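Local coordinates for paenibacillus xanthan lyase (Paenibacillus, PDB 6F2P), which probably cleaves terminal mannosyl residues from the side chains of xanthan by beta-elimination, at residues T146-Q149 and I150-M154; K516-S520 and G521-L525. All coordinates share one frame; numbering follows the deposited sequence.

Contact 1: T146-Q149 and I150-M154; sequences TATQ and ISNYM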
loop_
_atom_site.group_PDB
_atom_site.type_symbol
_atom_site.label_atom_id
_atom_site.label_comp_id
_atom_site.label_asym_id
_atom_site.label_seq_id
_atom_site.Cartn_x
_atom_site.Cartn_y
_atom_site.Cartn_z
ATOM N N THR A 146 22.730 24.076 44.816
ATOM C CA THR A 146 22.460 23.478 46.115
ATOM C C THR A 146 21.416 22.378 45.967
ATOM O O THR A 146 20.741 22.278 44.940
ATOM C CB THR A 146 21.904 24.501 47.101
ATOM O OG1 THR A 146 20.552 24.823 46.734
ATOM C CG2 THR A 146 22.767 25.756 47.111
ATOM N N ALA A 147 21.278 21.557 47.001
ATOM C CA ALA A 147 20.268 20.510 47.004
ATOM C C ALA A 147 18.904 21.157 46.995
ATOM O O ALA A 147 17.957 20.631 46.412
ATOM C CB ALA A 147 20.418 19.638 48.228
ATOM N N THR A 148 18.812 22.311 47.645
ATOM C CA THR A 148 17.537 22.987 47.785
ATOM C C THR A 148 17.103 23.546 46.432
ATOM O O THR A 148 15.927 23.484 46.067
ATOM C CB THR A 148 17.619 24.079 48.862
ATOM O OG1 THR A 148 18.050 23.484 50.091
ATOM C CG2 THR A 148 16.269 24.738 49.078
ATOM N N GLN A 149 18.067 24.068 45.680
ATOM C CA GLN A 149 17.791 24.548 44.331
ATOM C C GLN A 149 17.343 23.405 43.410
ATOM O O GLN A 149 16.341 23.517 42.696
ATOM C CB GLN A 149 19.018 25.259 43.757
ATOM C CG GLN A 149 19.296 26.605 44.403
ATOM C CD GLN A 149 20.634 27.186 43.991
ATOM O OE1 GLN A 149 21.632 26.466 43.871
ATOM N NE2 GLN A 149 20.661 28.495 43.760
ATOM N N ILE A 150 18.086 22.305 43.436
ATOM C CA ILE A 150 17.759 21.150 42.610
ATOM C C ILE A 150 16.382 20.588 42.969
ATOM O O ILE A 150 15.581 20.249 42.089
ATOM C CB ILE A 150 18.835 20.065 42.734
ATOM C CG1 ILE A 150 20.132 20.557 42.088
ATOM C CG2 ILE A 150 18.372 18.775 42.076
ATOM C CD1 ILE A 150 21.339 19.693 42.390
ATOM N N SER A 151 16.107 20.517 44.264
ATOM C CA SER A 151 14.803 20.097 44.752
ATOM C C SER A 151 13.669 20.970 44.213
ATOM O O SER A 151 12.659 20.458 43.731
ATOM C CB SER A 151 14.780 20.129 46.274
ATOM O OG SER A 151 13.487 20.478 46.730
ATOM N N ASN A 152 13.837 22.287 44.308
ATOM C CA ASN A 152 12.832 23.235 43.831
ATOM C C ASN A 152 12.551 23.083 42.344
ATOM O O ASN A 152 11.393 22.967 41.935
ATOM C CB ASN A 152 13.252 24.683 44.117
ATOM C CG ASN A 152 13.119 25.062 45.586
ATOM O OD1 ASN A 152 12.243 24.573 46.297
ATOM N ND2 ASN A 152 13.989 25.947 46.039
ATOM N N TYR A 153 13.612 23.093 41.539
ATOM C CA TYR A 153 13.460 22.999 40.095
ATOM C C TYR A 153 12.774 21.680 39.714
ATOM O O TYR A 153 11.909 21.659 38.834
ATOM C CB TYR A 153 14.807 23.116 39.382
ATOM C CG TYR A 153 15.677 24.276 39.822
ATOM C CD1 TYR A 153 15.126 25.420 40.397
ATOM C CD2 TYR A 153 17.059 24.234 39.648
ATOM C CE1 TYR A 153 15.930 26.484 40.801
ATOM C CE2 TYR A 153 17.869 25.292 40.043
ATOM C CZ TYR A 153 17.296 26.411 40.619
ATOM O OH TYR A 153 18.089 27.461 41.017
ATOM N N MET A 154 13.147 20.586 40.382
ATOM C CA MET A 154 12.547 19.284 40.082
ATOM C C MET A 154 11.100 19.222 40.549
ATOM O O MET A 154 10.249 18.645 39.874
ATOM C CB MET A 154 13.351 18.134 40.689
ATOM C CG MET A 154 14.713 17.907 40.037
ATOM S SD MET A 154 14.654 17.571 38.259
ATOM C CE MET A 154 15.234 19.128 37.579
#
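Gln149 and Tyr153 stand side by side, one helical turn apart, and point the same way from the helix. The tyrosine ring runs alongside the glutamine stem, with Tyr153 OH 3.6 Å from Gln149 CB, while the amide and ring planes diverge by 34°. The carbonyl oxygen of Gln149 sits over one face of the Tyr153 ring, above its centre. Asp106 of helix 95-111 takes both polar ends, Gln149 NE2 on one carboxylate oxygen and Tyr153 OH on the other.

The same amide serves the helix start. Thr146 is the N-cap residue, and with Gln149 it forms a capping box: Thr146 OG1 accepts from Gln149 N at 2.8 Å, and Gln149 OE1 accepts from Thr146 N, also at 2.8 Å. Bonded at both NE2 and OE1, the amide has its rotation set. Gln149 reaches back because CG lies beside its own backbone N (chi1 -71°) and the chain then runs out extended. A threonine hydroxyl suits this place, where first-turn N-H groups lack a helical carbonyl.

Behind the box the helix settles into its regular pattern, as in Tyr153 N to Gln149 O at 3.0 Å. On another side, Ile150 packs on Tyr142 and Leu145.

Contact 2: K516-S520 and G521-L525; sequences KLNSS and GNNAL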
loop_
_atom_site.group_PDB
_atom_site.type_symbol
_atom_site.label_atom_id
_atom_site.label_comp_id
_atom_site.label_asym_id
_atom_site.label_seq_id
_atom_site.Cartn_x
_atom_site.Cartn_y
_atom_site.Cartn_z
ATOM N N LYS A 516 14.838 22.605 -11.084
ATOM C CA LYS A 516 15.605 23.793 -10.733
ATOM C C LYS A 516 16.957 23.752 -11.426
ATOM O O LYS A 516 17.614 22.712 -11.452
ATOM C CB LYS A 516 15.796 23.911 -9.225
ATOM C CG LYS A 516 16.142 25.319 -8.787
ATOM C CD LYS A 516 17.036 25.316 -7.582
ATOM C CE LYS A 516 16.390 24.603 -6.432
ATOM N NZ LYS A 516 17.406 24.307 -5.397
ATOM N N LEU A 517 17.373 24.889 -11.973
ATOM C CA LEU A 517 18.576 24.955 -12.794
ATOM C C LEU A 517 19.745 25.584 -12.043
ATOM O O LEU A 517 19.619 25.933 -10.868
ATOM C CB LEU A 517 18.283 25.726 -14.082
ATOM C CG LEU A 517 17.050 25.191 -14.818
ATOM C CD1 LEU A 517 16.794 25.940 -16.116
ATOM C CD2 LEU A 517 17.217 23.699 -15.084
ATOM N N ASN A 518 20.885 25.721 -12.718
ATOM C CA ASN A 518 22.017 26.421 -12.131
ATOM C C ASN A 518 21.703 27.909 -11.977
ATOM O O ASN A 518 20.618 28.361 -12.360
ATOM C CB ASN A 518 23.303 26.185 -12.929
ATOM C CG ASN A 518 23.205 26.651 -14.371
ATOM O OD1 ASN A 518 22.492 27.606 -14.698
ATOM N ND2 ASN A 518 23.939 25.978 -15.244
ATOM N N SER A 519 22.644 28.672 -11.429
ATOM C CA SER A 519 22.361 30.064 -11.064
ATOM C C SER A 519 22.120 30.942 -12.289
ATOM O O SER A 519 21.445 31.962 -12.197
ATOM C CB SER A 519 23.463 30.646 -10.179
ATOM O OG SER A 519 24.691 30.688 -10.876
ATOM N N SER A 520 22.661 30.535 -13.435
ATOM C CA SER A 520 22.384 31.218 -14.698
ATOM C C SER A 520 21.015 30.822 -15.243
ATOM O O SER A 520 20.338 31.621 -15.897
ATOM C CB SER A 520 23.438 30.858 -15.737
ATOM O OG SER A 520 24.731 30.891 -15.167
ATOM N N GLY A 521 20.617 29.580 -14.975
ATOM C CA GLY A 521 19.438 29.014 -15.595
ATOM C C GLY A 521 19.699 28.709 -17.061
ATOM O O GLY A 521 18.806 28.848 -17.902
ATOM N N ASN A 522 20.920 28.280 -17.374
ATOM C CA ASN A 522 21.298 28.065 -18.765
ATOM C C ASN A 522 21.570 26.614 -19.147
ATOM O O ASN A 522 22.179 26.361 -20.181
ATOM C CB ASN A 522 22.520 28.911 -19.121
ATOM C CG ASN A 522 23.811 28.365 -18.526
ATOM O OD1 ASN A 522 23.826 27.346 -17.835
ATOM N ND2 ASN A 522 24.910 29.040 -18.813
ATOM N N ASN A 523 21.168 25.679 -18.293
ATOM C CA ASN A 523 21.394 24.259 -18.552
ATOM C C ASN A 523 20.909 23.910 -19.943
ATOM O O ASN A 523 19.780 24.254 -20.305
ATOM C CB ASN A 523 20.671 23.403 -17.515
ATOM C CG ASN A 523 21.160 23.663 -16.112
ATOM O OD1 ASN A 523 20.981 24.758 -15.578
ATOM N ND2 ASN A 523 21.788 22.660 -15.505
ATOM N N ALA A 524 21.763 23.272 -20.741
ATOM C CA ALA A 524 21.410 23.048 -22.138
ATOM C C ALA A 524 20.161 22.167 -22.263
ATOM O O ALA A 524 20.044 21.126 -21.600
ATOM C CB ALA A 524 22.567 22.465 -22.900
ATOM N N LEU A 525 19.214 22.623 -23.077
ATOM C CA LEU A 525 18.025 21.841 -23.380
ATOM C C LEU A 525 18.078 21.422 -24.833
ATOM O O LEU A 525 17.867 22.239 -25.722
ATOM C CB LEU A 525 16.750 22.635 -23.115
ATOM C CG LEU A 525 15.454 21.856 -23.396
ATOM C CD1 LEU A 525 15.047 20.958 -22.225
ATOM C CD2 LEU A 525 14.306 22.780 -23.758
#
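From Asn518 to Gly521 the backbone bends through a type I turn, with a weak bond from Gly521 N to Asn518 O, and Gly521 itself then takes the left-handed helical conformation (phi 72°). The turn heads the loop between strands 508-516 and 525-527, which belong to two different antiparallel sheets of the family 8 super-sandwich domain, so the chain crosses here from one sheet to the other. Positive phi is easy for a residue without a CB, which explains the glycine.

Three asparagines tie the loop to itself: Asn518 and Asn523 use both ends of their amides, Asn522 accepts through OD1. Asn518 has CG between its backbone N and carbonyl carbon, which folds the amide back over the turn. There Asn518 OD1 accepts from Asn522 N at 3.2 Å and, weakly, from Gly521 N at 2.7 Å. Its other end, Asn518 ND2, donates to Asn522 OD1 at 2.9 Å; this acceptor lies in the plane of the Asn518 amide, although the two amide planes stand 68° apart and the side chains cross at about a right angle. Asn523 arrives from the opposite direction and holds the start of the turn, since Asn523 OD1 accepts from Asn518 N at 3.0 Å in an almost straight bond (173°). Its ND2 is engaged by Ala551 O and Ser553 OG, so both ends of this buried amide are satisfied and its flip is set.

Beneath the polar network Leu517 points toward the second half of the loop, and its side chain also packs on Met600 of strand 595-607, an apolar residue suited to the buried side of the loop. Arg573 of strand 566-578 donates through NH1 to the carbonyls of Gly521 and Asn523. Leu517 also covers the glycine, its CB lying 3.8 Å from Gly521 CA.

How the contacts relate
Followed from the N terminus, the chain reaches contact 1 first, in the alpha-helical domain, where residues 146-154 open helix 147-160 after the loop that leaves helix 123-141. Much later, in the super-sandwich domain, contact 2 spans the loop that joins strand 508-516 to strand 525-527. Each contact is local, made within one continuous run of residues, so they stand in series and neither encloses nor crosses the other. Contact 1 fastens a helix start to helix 95-111; contact 2 shapes a passage between two sheets. Their centres are 60 Å apart and their nearest atoms about 43 Å, without touching.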